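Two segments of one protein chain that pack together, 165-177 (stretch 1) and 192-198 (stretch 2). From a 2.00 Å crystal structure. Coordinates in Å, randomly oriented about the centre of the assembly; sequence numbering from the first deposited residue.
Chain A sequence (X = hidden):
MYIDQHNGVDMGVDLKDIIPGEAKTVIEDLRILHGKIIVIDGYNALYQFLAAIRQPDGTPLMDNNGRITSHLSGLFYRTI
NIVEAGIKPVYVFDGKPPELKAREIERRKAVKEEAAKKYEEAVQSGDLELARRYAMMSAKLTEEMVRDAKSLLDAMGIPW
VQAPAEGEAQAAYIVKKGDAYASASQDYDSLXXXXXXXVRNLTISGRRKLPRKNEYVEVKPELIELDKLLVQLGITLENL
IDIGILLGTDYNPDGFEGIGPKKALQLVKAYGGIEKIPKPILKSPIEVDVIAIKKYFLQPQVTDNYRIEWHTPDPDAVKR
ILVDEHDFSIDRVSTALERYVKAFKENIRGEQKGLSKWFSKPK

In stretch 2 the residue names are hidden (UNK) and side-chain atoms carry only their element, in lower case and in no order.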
# COMPACT_ATOMS: atom_id res chain seq x y z
N ALA A 165 14.53 2.29 -7.70
CA ALA A 165 13.42 2.96 -8.37
C ALA A 165 12.11 2.60 -7.69
O ALA A 165 12.00 2.78 -6.48
CB ALA A 165 13.41 2.61 -9.89
N GLU A 166 11.13 2.07 -8.42
CA GLU A 166 9.82 1.75 -7.82
C GLU A 166 9.93 0.76 -6.65
O GLU A 166 10.53 -0.31 -6.80
CB GLU A 166 8.83 1.18 -8.85
CG GLU A 166 8.42 2.16 -9.96
CD GLU A 166 9.36 2.12 -11.16
OE1 GLU A 166 10.44 1.49 -11.07
OE2 GLU A 166 9.01 2.71 -12.20
N GLY A 167 9.36 1.15 -5.50
CA GLY A 167 9.29 0.29 -4.32
C GLY A 167 8.57 -1.01 -4.64
O GLY A 167 9.02 -2.10 -4.23
N GLU A 168 7.47 -0.91 -5.37
CA GLU A 168 6.66 -2.09 -5.75
C GLU A 168 7.43 -3.07 -6.62
O GLU A 168 7.25 -4.29 -6.50
CB GLU A 168 5.36 -1.66 -6.45
CG GLU A 168 4.43 -0.80 -5.58
CD GLU A 168 3.63 -1.61 -4.53
OE1 GLU A 168 3.73 -2.85 -4.49
OE2 GLU A 168 2.91 -0.98 -3.72
N ALA A 169 8.28 -2.54 -7.51
CA ALA A 169 9.14 -3.37 -8.38
C ALA A 169 10.21 -4.13 -7.59
O ALA A 169 10.48 -5.30 -7.86
CB ALA A 169 9.82 -2.48 -9.44
N GLN A 170 10.86 -3.42 -6.66
CA GLN A 170 11.84 -4.05 -5.78
C GLN A 170 11.21 -5.10 -4.88
O GLN A 170 11.80 -6.17 -4.67
CB GLN A 170 12.58 -3.00 -4.92
CG GLN A 170 13.72 -3.58 -4.06
CD GLN A 170 14.86 -4.14 -4.89
OE1 GLN A 170 15.19 -3.60 -5.95
NE2 GLN A 170 15.47 -5.23 -4.41
N ALA A 171 10.01 -4.81 -4.37
CA ALA A 171 9.25 -5.80 -3.59
C ALA A 171 9.03 -7.08 -4.41
O ALA A 171 9.35 -8.18 -3.94
CB ALA A 171 7.89 -5.23 -3.13
N ALA A 172 8.52 -6.93 -5.64
CA ALA A 172 8.33 -8.06 -6.56
C ALA A 172 9.62 -8.84 -6.78
O ALA A 172 9.61 -10.08 -6.79
CB ALA A 172 7.76 -7.58 -7.90
N TYR A 173 10.72 -8.12 -6.98
CA TYR A 173 12.02 -8.75 -7.24
C TYR A 173 12.54 -9.56 -6.04
O TYR A 173 13.09 -10.65 -6.22
CB TYR A 173 13.06 -7.72 -7.67
CG TYR A 173 14.39 -8.32 -8.08
CD1 TYR A 173 14.53 -9.03 -9.28
CD2 TYR A 173 15.52 -8.18 -7.27
CE1 TYR A 173 15.76 -9.59 -9.66
CE2 TYR A 173 16.76 -8.73 -7.64
CZ TYR A 173 16.87 -9.44 -8.82
OH TYR A 173 18.09 -9.97 -9.17
N ILE A 174 12.38 -9.03 -4.84
CA ILE A 174 12.73 -9.76 -3.62
C ILE A 174 11.97 -11.10 -3.52
O ILE A 174 12.55 -12.15 -3.16
CB ILE A 174 12.53 -8.87 -2.36
CG1 ILE A 174 13.55 -7.72 -2.37
CG2 ILE A 174 12.67 -9.68 -1.06
CD1 ILE A 174 13.23 -6.56 -1.39
N VAL A 175 10.68 -11.08 -3.86
CA VAL A 175 9.90 -12.32 -3.88
C VAL A 175 10.39 -13.27 -4.99
O VAL A 175 10.52 -14.47 -4.75
CB VAL A 175 8.38 -12.07 -4.00
CG1 VAL A 175 7.61 -13.39 -3.89
CG2 VAL A 175 7.90 -11.11 -2.91
N LYS A 176 10.66 -12.72 -6.18
CA LYS A 176 11.23 -13.49 -7.30
C LYS A 176 12.50 -14.24 -6.91
O LYS A 176 12.70 -15.39 -7.32
CB LYS A 176 11.57 -12.58 -8.48
CG LYS A 176 10.40 -12.14 -9.34
CD LYS A 176 10.96 -11.34 -10.51
CE LYS A 176 9.88 -10.62 -11.28
NZ LYS A 176 10.44 -10.05 -12.54
N LYS A 177 13.35 -13.56 -6.14
CA LYS A 177 14.64 -14.12 -5.71
C LYS A 177 14.51 -15.17 -4.60
O LYS A 177 15.50 -15.78 -4.21
CB LYS A 177 15.58 -12.99 -5.24
CG LYS A 177 16.02 -12.02 -6.33
CD LYS A 177 16.65 -12.71 -7.54
CE LYS A 177 18.12 -13.01 -7.31
NZ LYS A 177 18.63 -13.92 -8.38
N UNK A 192 2.23 -6.62 -11.47
CA UNK A 192 2.61 -6.14 -12.80
C UNK A 192 4.12 -6.22 -12.99
O UNK A 192 4.59 -6.53 -14.08
c UNK A 192 2.12 -4.71 -13.03
c UNK A 192 0.42 -2.90 -13.17
c UNK A 192 -0.37 -5.23 -12.92
c UNK A 192 0.70 -4.37 -13.52
N UNK A 193 4.86 -5.98 -11.90
CA UNK A 193 6.32 -6.10 -11.87
C UNK A 193 6.81 -7.53 -11.63
O UNK A 193 8.01 -7.77 -11.41
c UNK A 193 7.53 -1.87 -12.59
c UNK A 193 6.90 -0.96 -11.72
c UNK A 193 6.27 -1.43 -10.56
c UNK A 193 7.53 -3.25 -12.29
c UNK A 193 6.90 -5.18 -10.78
c UNK A 193 6.88 -3.72 -11.13
c UNK A 193 6.26 -2.80 -10.28
N UNK A 194 5.88 -8.48 -11.67
CA UNK A 194 6.23 -9.89 -11.69
C UNK A 194 6.29 -10.61 -10.35
O UNK A 194 6.83 -11.72 -10.28
N UNK A 195 5.75 -10.01 -9.29
CA UNK A 195 5.77 -10.67 -7.98
C UNK A 195 4.92 -11.94 -8.05
O UNK A 195 3.78 -11.88 -8.45
c UNK A 195 5.21 -9.78 -6.89
o UNK A 195 5.17 -10.48 -5.66
N UNK A 196 5.50 -13.10 -7.66
CA UNK A 196 4.74 -14.36 -7.67
C UNK A 196 3.53 -14.32 -6.74
O UNK A 196 2.52 -14.97 -7.02
c UNK A 196 5.76 -15.39 -7.16
c UNK A 196 6.93 -13.32 -7.39
c UNK A 196 7.08 -14.82 -7.54
N UNK A 197 3.63 -13.55 -5.66
CA UNK A 197 2.59 -13.53 -4.63
C UNK A 197 2.42 -12.14 -4.05
O UNK A 197 3.39 -11.51 -3.63
n UNK A 197 3.41 -18.87 -3.93
c UNK A 197 2.85 -15.99 -3.85
c UNK A 197 2.56 -18.28 -2.87
c UNK A 197 2.93 -14.51 -3.49
c UNK A 197 2.98 -16.85 -2.59
N UNK A 198 1.17 -11.68 -4.02
CA UNK A 198 0.81 -10.43 -3.36
C UNK A 198 -0.15 -10.69 -2.21
O UNK A 198 -1.17 -11.38 -2.38
c UNK A 198 -0.52 -8.20 -3.78
c UNK A 198 0.17 -9.45 -4.36
c UNK A 198 -1.34 -7.50 -4.86
c UNK A 198 0.47 -7.20 -3.14
O HOH W 1 10.37 -6.67 -10.38

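Position 192 carries four side-chain carbons, forked at the second, with no heteroatom. They touch nothing in stretch 1, the nearest approach, CB of position 192 to E168 CB, being 7.9 Å, so the shape alone decides: a carbon attached to CB bears two terminal carbons, which is leucine, L192.

At position 193 a single carbon leads into a ring of six carbons, without a hydroxyl. The ring lies against the start of the helix: the CB of A169 sits 3.5 Å from the ring centroid and only 9° off the ring normal, a CH-pi contact over one face. A benzyl group with no polar atom is phenylalanine, F193. Its CZ comes within 3.9 Å of E166 CG, its CD2 within 3.4 Å of A169 N, and its CB lies 3.8 Å from A172 CB.

Position 194 has no side-chain atoms. The backbone, at phi 93° and psi 14°, would jam a CB against the preceding carbonyl oxygen, and an ideal CB would also fall 2.6 Å from K176 CE. Without one, K176 can cross close to the chain, its CE 3.4 Å from both F193 O and the O of position 194. The residue is glycine, G194.

Position 195 shows one carbon and one oxygen. The carbon, CB, packs 3.5 Å from A172 CB, while the oxygen turns back to its own stretch and donates a hydrogen bond of 2.9 Å to the carbonyl O of position 197. One carbon ending in a hydroxyl is serine, S195, and its OG lies 3.9 Å from V175 CG2.

At position 196 three carbons close a ring onto the backbone N, and the ring carbon bonded to that N rests 3.6 Å from V175 CG1 and 4.0 Å from K176 N. This closure is the signature of proline, P196.

Position 197 has four carbons in a row ending in nitrogen. The chain leads away from the helix, leaving the backbone N of position 197, 4.4 Å from V175 CG1, as its closest approach. This is a lysine, K197.

Position 198 again has four carbons forked at the second; a terminal carbon of position 198 comes no nearer to stretch 1 than 5.6 Å, to E168 OE1. The fork makes it leucine, L198.

The contact works by packing rather than by direct hydrogen bonds, of which there are none between the stretches. F193 covers the first turns of the helix. A169 CB lies over the face of the F193 ring, while at A172 the backbones come close, the CA atoms of A172 and S195 being 3.9 Å apart. V175 and K176 continue the surface toward P196. One water joins the two backbones, donating to A169 O at 2.9 Å and to F193 O at 2.8 Å.

Stretch 2 (192-198) LFGSPKL
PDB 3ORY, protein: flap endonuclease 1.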